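Local coordinates for protein exotoxin A (Pseudomonas aeruginosa, PDB 1IKP) that probably enters host cells through separate binding and translocation domains and transfers ADP-ribose from NAD to elongation factor 2, stopping protein synthesis, at residues A[130-135]-A[194-199]; A[421-426]-A[592-597]; A[269-274]-A[282-287]. The protein carries 2 engineered substitutions. One frame throughout, in Å; residues are numbered along the deposited sequence.

Contact 1: residues A[130-135]-A[194-199]; sequences SPIYTI and KVLCLL
Ile132, on the strand 126-136, and Val195, in the helically coiled loop after helix 188-191, mark the nearest backbone approach, with their CA atoms 9.4 Å apart, a gap filled by side chains. Ile132 does the bridging. Its chi1 of -60° sets CG1 anti to the carbonyl carbon, and with chi2 at 173° the chain is stretched to its full length, so that the delta methyl leads. That methyl, CD1, meets Val195 CG1 tip to tip at 3.7 Å. Leu196 arrives differently: it slides past the isoleucine in the opposite direction and offers one branch, with CD2 4.0 Å from Ile132 CD1. Ile244 touches both Ile132 and Leu196, adding a further apolar neighbour. A beta-branched isoleucine suits the strand, and its extended CG1-CD1 arm carries the methyl toward Val195 and Leu196.

Each partner is held from its own side. Ile132 pairs with Ser245 and Arg247 of the parallel strand 245-248, and on the other edge Tyr133 and Ile135 bond to the antiparallel strand 112-120. In the loop, Leu198 N bonds to Val195 O at 3.0 Å, one of three backbone bonds from residue i+3 back to residue i, and Cys197 is tied to Cys214 by a disulfide. The loop thus packs on the beta sheet of the binding domain, whose family belongs to the concanavalin clan. Because all three touching residues are buried and purely aliphatic, the contact rests on dispersion and water exclusion, without a directional bond; sheet pairing holds the strand and the disulfide ties the loop.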
# COMPACT_ATOMS: atom_id res chain seq x y z
N SER A 130 3.08 2.22 -17.07
CA SER A 130 2.40 3.25 -16.31
C SER A 130 2.00 2.70 -14.95
O SER A 130 2.18 1.53 -14.67
CB SER A 130 1.07 3.61 -16.99
OG SER A 130 0.09 2.57 -16.81
N PRO A 131 1.50 3.59 -14.08
CA PRO A 131 1.03 3.14 -12.78
C PRO A 131 -0.20 2.26 -13.12
O PRO A 131 -0.73 2.28 -14.26
CB PRO A 131 0.53 4.43 -12.15
CG PRO A 131 1.49 5.45 -12.63
CD PRO A 131 1.70 5.05 -14.10
N ILE A 132 -0.63 1.47 -12.14
CA ILE A 132 -1.84 0.66 -12.24
C ILE A 132 -2.95 1.56 -11.68
O ILE A 132 -2.90 1.98 -10.53
CB ILE A 132 -1.70 -0.62 -11.41
CG1 ILE A 132 -0.51 -1.43 -11.94
CG2 ILE A 132 -3.00 -1.42 -11.47
CD1 ILE A 132 -0.15 -2.63 -11.11
N TYR A 133 -3.93 1.87 -12.52
CA TYR A 133 -5.02 2.78 -12.15
C TYR A 133 -6.28 2.01 -11.78
O TYR A 133 -6.63 1.04 -12.44
CB TYR A 133 -5.31 3.74 -13.31
CG TYR A 133 -4.12 4.59 -13.71
CD1 TYR A 133 -3.68 5.65 -12.92
CD2 TYR A 133 -3.46 4.34 -14.91
CE1 TYR A 133 -2.60 6.45 -13.32
CE2 TYR A 133 -2.40 5.12 -15.30
CZ TYR A 133 -1.97 6.17 -14.52
OH TYR A 133 -0.95 6.97 -14.95
N THR A 134 -6.95 2.43 -10.71
CA THR A 134 -8.16 1.75 -10.28
C THR A 134 -9.43 2.61 -10.53
O THR A 134 -9.52 3.76 -10.10
CB THR A 134 -8.07 1.41 -8.78
OG1 THR A 134 -7.00 0.48 -8.58
CG2 THR A 134 -9.37 0.78 -8.28
N ILE A 135 -10.43 2.02 -11.20
CA ILE A 135 -11.70 2.71 -11.50
C ILE A 135 -12.89 1.95 -10.97
O ILE A 135 -13.17 0.83 -11.40
CB ILE A 135 -11.84 2.96 -13.02
CG1 ILE A 135 -10.67 3.83 -13.50
CG2 ILE A 135 -13.18 3.66 -13.31
CD1 ILE A 135 -10.66 4.10 -15.01
N LYS A 194 1.45 -7.36 -6.51
CA LYS A 194 1.40 -8.75 -6.95
C LYS A 194 0.31 -9.03 -7.94
O LYS A 194 0.18 -10.16 -8.42
CB LYS A 194 1.32 -9.70 -5.75
CG LYS A 194 2.61 -9.71 -4.93
CD LYS A 194 2.64 -10.88 -3.95
CE LYS A 194 3.92 -10.86 -3.13
NZ LYS A 194 3.91 -12.05 -2.21
N VAL A 195 -0.51 -8.03 -8.26
CA VAL A 195 -1.56 -8.27 -9.25
C VAL A 195 -0.88 -8.68 -10.57
O VAL A 195 -1.45 -9.45 -11.37
CB VAL A 195 -2.46 -7.00 -9.45
CG1 VAL A 195 -1.65 -5.81 -9.97
CG2 VAL A 195 -3.60 -7.32 -10.39
N LEU A 196 0.34 -8.20 -10.77
CA LEU A 196 1.09 -8.53 -11.99
C LEU A 196 1.45 -10.01 -12.02
O LEU A 196 1.62 -10.60 -13.09
CB LEU A 196 2.35 -7.67 -12.10
CG LEU A 196 2.08 -6.15 -12.16
CD1 LEU A 196 3.36 -5.42 -12.46
CD2 LEU A 196 1.03 -5.85 -13.25
N CYS A 197 1.54 -10.62 -10.85
CA CYS A 197 1.86 -12.03 -10.72
C CYS A 197 0.70 -12.90 -11.20
O CYS A 197 0.88 -14.09 -11.45
CB CYS A 197 2.18 -12.35 -9.25
SG CYS A 197 3.65 -11.51 -8.59
N LEU A 198 -0.49 -12.33 -11.32
CA LEU A 198 -1.64 -13.09 -11.79
C LEU A 198 -1.74 -13.11 -13.32
O LEU A 198 -2.51 -13.89 -13.90
CB LEU A 198 -2.94 -12.49 -11.25
CG LEU A 198 -3.04 -12.20 -9.77
CD1 LEU A 198 -4.42 -11.70 -9.46
CD2 LEU A 198 -2.73 -13.44 -8.97
N LEU A 199 -0.94 -12.27 -13.96
CA LEU A 199 -1.02 -12.09 -15.41
C LEU A 199 0.11 -12.77 -16.16
O LEU A 199 1.25 -12.32 -16.13
CB LEU A 199 -1.05 -10.59 -15.72
CG LEU A 199 -2.04 -9.76 -14.86
CD1 LEU A 199 -1.87 -8.29 -15.17
CD2 LEU A 199 -3.46 -10.23 -15.13

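Contact 2: residues A[421-426]-A[592-597]; sequences RLLQAH and QAISAL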
# COMPACT_ATOMS: atom_id res chain seq x y z
N ARG A 421 5.72 -21.58 17.21
CA ARG A 421 5.36 -20.82 16.02
C ARG A 421 6.36 -19.69 15.79
O ARG A 421 6.74 -19.43 14.65
CB ARG A 421 3.93 -20.26 16.13
CG ARG A 421 3.44 -19.64 14.84
CD ARG A 421 1.97 -19.22 14.90
NE ARG A 421 1.53 -18.83 13.57
CZ ARG A 421 0.25 -18.64 13.23
NH1 ARG A 421 -0.70 -18.78 14.14
NH2 ARG A 421 -0.06 -18.37 11.98
N LEU A 422 6.80 -19.06 16.88
CA LEU A 422 7.79 -17.98 16.77
C LEU A 422 9.10 -18.50 16.19
O LEU A 422 9.68 -17.88 15.27
CB LEU A 422 8.03 -17.35 18.14
CG LEU A 422 9.29 -16.46 18.24
CD1 LEU A 422 9.22 -15.26 17.26
CD2 LEU A 422 9.43 -15.96 19.67
N LEU A 423 9.57 -19.65 16.68
CA LEU A 423 10.81 -20.19 16.15
C LEU A 423 10.72 -20.47 14.65
O LEU A 423 11.68 -20.21 13.91
CB LEU A 423 11.23 -21.46 16.90
CG LEU A 423 11.45 -21.27 18.40
CD1 LEU A 423 11.97 -22.58 19.01
CD2 LEU A 423 12.45 -20.15 18.68
N GLN A 424 9.58 -21.00 14.20
CA GLN A 424 9.41 -21.25 12.77
C GLN A 424 9.45 -19.92 11.99
O GLN A 424 10.08 -19.81 10.93
CB GLN A 424 8.06 -21.96 12.53
CG GLN A 424 7.69 -22.13 11.06
CD GLN A 424 6.28 -22.70 10.87
OE1 GLN A 424 5.30 -22.19 11.41
NE2 GLN A 424 6.19 -23.76 10.07
N ALA A 425 8.75 -18.92 12.51
CA ALA A 425 8.69 -17.62 11.87
C ALA A 425 10.08 -16.98 11.79
O ALA A 425 10.45 -16.40 10.76
CB ALA A 425 7.74 -16.73 12.64
N HIS A 426 10.83 -17.10 12.88
CA HIS A 426 12.19 -16.56 12.94
C HIS A 426 13.06 -17.23 11.85
O HIS A 426 13.83 -16.55 11.17
CB HIS A 426 12.76 -16.81 14.33
CG HIS A 426 14.14 -16.27 14.53
ND1 HIS A 426 14.41 -14.93 14.73
CD2 HIS A 426 15.34 -16.90 14.52
CE1 HIS A 426 15.71 -14.76 14.83
NE2 HIS A 426 16.30 -15.94 14.71
N GLN A 592 14.84 -16.16 24.12
CA GLN A 592 16.10 -15.47 24.44
C GLN A 592 17.22 -15.91 23.50
O GLN A 592 18.05 -15.10 23.09
CB GLN A 592 16.54 -15.76 25.88
CG GLN A 592 15.94 -14.84 26.90
CD GLN A 592 16.60 -14.97 28.27
OE1 GLN A 592 16.60 -14.02 29.05
NE2 GLN A 592 17.14 -16.14 28.55
N ALA A 593 17.24 -17.20 23.17
CA ALA A 593 18.26 -17.76 22.29
C ALA A 593 18.24 -17.20 20.88
O ALA A 593 19.21 -17.36 20.13
CB ALA A 593 18.16 -19.29 22.24
N ILE A 594 17.13 -16.56 20.48
CA ILE A 594 17.07 -15.97 19.14
C ILE A 594 16.95 -14.45 19.25
O ILE A 594 16.55 -13.79 18.29
CB ILE A 594 15.87 -16.54 18.30
CG1 ILE A 594 14.51 -16.35 19.01
CG2 ILE A 594 16.10 -18.02 18.03
CD1 ILE A 594 13.30 -16.47 18.05
N SER A 595 17.35 -13.91 20.40
CA SER A 595 17.24 -12.47 20.63
C SER A 595 18.51 -11.66 20.88
O SER A 595 18.44 -10.53 21.36
CB SER A 595 16.20 -12.22 21.73
OG SER A 595 14.96 -12.80 21.30
N ALA A 596 19.67 -12.24 20.57
CA ALA A 596 20.90 -11.45 20.66
C ALA A 596 20.75 -10.39 19.56
O ALA A 596 20.01 -10.58 18.58
CB ALA A 596 22.12 -12.33 20.42
N LEU A 597 21.45 -9.26 19.71
CA LEU A 597 21.37 -8.16 18.74
C LEU A 597 22.64 -8.10 17.87
O LEU A 597 23.69 -8.62 18.27
CB LEU A 597 21.18 -6.82 19.48
CG LEU A 597 19.88 -6.50 20.25
CD1 LEU A 597 18.69 -6.98 19.45
CD2 LEU A 597 19.88 -7.13 21.61
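Ile594 lies over one face of the His426 ring in a CH-pi contact: its CB sits 3.8 Å from the ring centroid, 15° off the normal. The two side chains slide past each other in opposite directions, so the isoleucine spreads across the imidazole, with CD1 3.6 Å from His426 CG and CG2 3.8 Å from His426 CD2.

The apolar contacts all use that same delta methyl. Ile594 CD1 touches Leu423 CD2 at 3.8 Å and Leu422 CG at 4.0 Å, so Leu422, its neighbour Leu423 and, a turn on, His426 all touch it. A chi1 of 56° places CG1 between the backbone N and carbonyl carbon, sending CD1 toward the leucines while CB lies over the ring and CG2 sits outside its rim near CD2.

Polar bonds work from outside. His426 ND1 is hydrogen-bonded to Tyr502 OH, helping fix the ring's rotation. The type I turn from Gln592 to Ser595 presents Ile594, whose carbonyl bonds to Arg500 NH2, while Ser595 OG joins Arg500 and Tyr439. Histidine offers a flat face for hydrocarbon and a nitrogen for a hydroxyl. Segment 592-597 is thus held to helix 419-431 by Ile594 and to strands 434-442 and 497-504 by polar bonds.

Contact 3: residues A[269-274]-A[282-287]; sequences LETFTR and EQLEQC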
# COMPACT_ATOMS: atom_id res chain seq x y z
N LEU A 269 -7.17 -0.32 0.64
CA LEU A 269 -7.49 1.07 0.40
C LEU A 269 -8.75 1.19 -0.46
O LEU A 269 -9.64 1.99 -0.15
CB LEU A 269 -6.32 1.76 -0.28
CG LEU A 269 -6.48 3.26 -0.56
CD1 LEU A 269 -6.38 4.02 0.75
CD2 LEU A 269 -5.41 3.73 -1.51
N GLU A 270 -8.84 0.38 -1.51
CA GLU A 270 -9.98 0.46 -2.42
C GLU A 270 -11.33 0.04 -1.81
O GLU A 270 -12.38 0.19 -2.44
CB GLU A 270 -9.67 -0.32 -3.71
CG GLU A 270 -9.38 -1.79 -3.51
CD GLU A 270 -8.79 -2.46 -4.77
OE1 GLU A 270 -9.42 -3.38 -5.28
OE2 GLU A 270 -7.69 -2.06 -5.21
N THR A 271 -11.33 -0.48 -0.59
CA THR A 271 -12.57 -0.84 0.07
C THR A 271 -13.30 0.47 0.38
O THR A 271 -14.54 0.53 0.38
CB THR A 271 -12.27 -1.59 1.37
OG1 THR A 271 -11.85 -2.92 1.05
CG2 THR A 271 -13.51 -1.64 2.27
N PHE A 272 -12.53 1.53 0.58
CA PHE A 272 -13.12 2.83 0.91
C PHE A 272 -13.60 3.66 -0.27
O PHE A 272 -14.20 4.72 -0.08
CB PHE A 272 -12.12 3.61 1.76
CG PHE A 272 -11.81 2.93 3.06
CD1 PHE A 272 -12.72 2.95 4.11
CD2 PHE A 272 -10.64 2.18 3.20
CE1 PHE A 272 -12.49 2.23 5.29
CE2 PHE A 272 -10.39 1.46 4.38
CZ PHE A 272 -11.32 1.48 5.43
N THR A 273 -13.34 3.19 -1.48
CA THR A 273 -13.79 3.87 -2.69
C THR A 273 -14.92 3.07 -3.33
O THR A 273 -15.40 3.42 -4.43
CB THR A 273 -12.64 4.06 -3.72
OG1 THR A 273 -11.90 2.84 -3.84
CG2 THR A 273 -11.72 5.19 -3.29
N ARG A 274 -15.37 2.01 -2.67
CA ARG A 274 -16.45 1.19 -3.21
C ARG A 274 -17.75 1.94 -3.46
O ARG A 274 -18.13 2.85 -2.71
CB ARG A 274 -16.77 0.01 -2.28
CG ARG A 274 -15.79 -1.13 -2.39
CD ARG A 274 -16.08 -2.19 -1.37
NE ARG A 274 -17.38 -2.81 -1.57
CZ ARG A 274 -17.63 -3.81 -2.42
NH1 ARG A 274 -16.66 -4.33 -3.17
NH2 ARG A 274 -18.86 -4.31 -2.50
N GLU A 282 -16.62 -7.28 10.77
CA GLU A 282 -16.10 -6.91 12.08
C GLU A 282 -15.04 -5.80 12.06
O GLU A 282 -15.24 -4.73 12.64
CB GLU A 282 -15.51 -8.16 12.75
CG GLU A 282 -14.99 -7.93 14.16
CD GLU A 282 -16.10 -7.66 15.15
OE1 GLU A 282 -16.83 -6.66 14.97
OE2 GLU A 282 -16.25 -8.46 16.11
N GLN A 283 -13.92 -6.05 11.40
CA GLN A 283 -12.83 -5.07 11.34
C GLN A 283 -13.25 -3.77 10.65
O GLN A 283 -12.72 -2.71 10.95
CB GLN A 283 -11.61 -5.68 10.65
CG GLN A 283 -10.37 -4.76 10.69
CD GLN A 283 -9.85 -4.54 12.11
OE1 GLN A 283 -10.55 -4.79 13.09
NE2 GLN A 283 -8.61 -4.05 12.21
N LEU A 284 -14.20 -3.86 9.73
CA LEU A 284 -14.68 -2.67 9.04
C LEU A 284 -15.52 -1.82 9.98
O LEU A 284 -15.33 -0.60 10.07
CB LEU A 284 -15.51 -3.07 7.82
CG LEU A 284 -14.89 -2.83 6.45
CD1 LEU A 284 -15.82 -3.35 5.36
CD2 LEU A 284 -14.65 -1.34 6.25
N GLU A 285 -16.44 -2.46 10.70
CA GLU A 285 -17.32 -1.76 11.62
C GLU A 285 -16.63 -1.25 12.88
O GLU A 285 -17.00 -0.21 13.42
CB GLU A 285 -18.47 -2.68 12.03
CG GLU A 285 -19.34 -3.19 10.89
CD GLU A 285 -20.05 -2.07 10.16
OE1 GLU A 285 -20.30 -1.02 10.79
OE2 GLU A 285 -20.38 -2.26 8.97
N GLN A 286 -15.64 -1.99 13.36
CA GLN A 286 -14.96 -1.60 14.58
C GLN A 286 -13.72 -0.74 14.38
O GLN A 286 -13.39 0.07 15.24
CB GLN A 286 -14.58 -2.83 15.40
CG GLN A 286 -15.75 -3.71 15.80
CD GLN A 286 -15.35 -4.80 16.77
OE1 GLN A 286 -14.46 -5.60 16.49
NE2 GLN A 286 -16.00 -4.84 17.93
N CYS A 287 -13.05 -0.91 13.25
CA CYS A 287 -11.84 -0.15 12.99
C CYS A 287 -11.92 0.74 11.76
O CYS A 287 -11.75 1.95 11.85
CB CYS A 287 -10.64 -1.09 12.86
SG CYS A 287 -8.98 -0.30 12.81
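The forked end of Leu284 suits its place by bringing one methyl, CD2, to both partners. From the helix 282-300 it meets Thr271 tip to tip, with CD2 4.2 Å from Thr271 CG2, and lies obliquely to the Phe272 ring, with CD2 4.3 Å from Phe272 CE1. Threonine suits this partly exposed place: chi1 of -74° carries CG2 anti to the backbone N and toward the leucine, while the hydroxyl stays on another branch. Leu284 adopts a chi1 of -109°, away from a staggered minimum, which suggests a modest torsional cost in placing its branch. Pro278 and Tyr289 also touch this leucine.

The next layer steadies these three. Phe272 packs on Ala258 and Ala261 of helix 255-265, where small alanines leave room for an aromatic ring, and on Gln292, about two turns beyond Leu284. Its backbone closes the short 3-10 segment, with Phe272 N bonded to Leu269 O at 3.0 Å. Cys287 N bonds to Gln283 O at 2.9 Å in the first turns of the helix, which widen to a pi-type turn at 284-287.

Both segments belong to the helical targeting domain, and they lie within the loop that the Cys265-Cys287 disulfide encloses, the region furin cleaves in this toxin. The disulfide holds the start of helix 282-300 to the end of helix 255-265, and Gln283 NE2 adds a hydrogen bond to Cys265 O.

Farther out, Glu270 anchors the 3-10 segment to the binding domain through a salt bridge to Lys114 and a hydrogen bond to Asn112, while its side chain also rests on Trp190 and Ala191.

Overall arrangement
The three contacts follow one another along the chain as contact 1, contact 3 and contact 2, one each in the binding, targeting and catalytic parts of the toxin. Contacts 1 and 3 have centres 21 Å apart and touch where Thr134 OG1 lies 4.3 Å from Glu270 OE2. Lys114 joins them, its NZ bonding to both of those oxygens, so the strand of one contact and the 3-10 segment of the other meet at a domain boundary. Contact 2 stands apart: its centre is 36 Å from that of contact 1 and 34 Å from that of contact 3, with nearest atoms about 15 and 17 Å away.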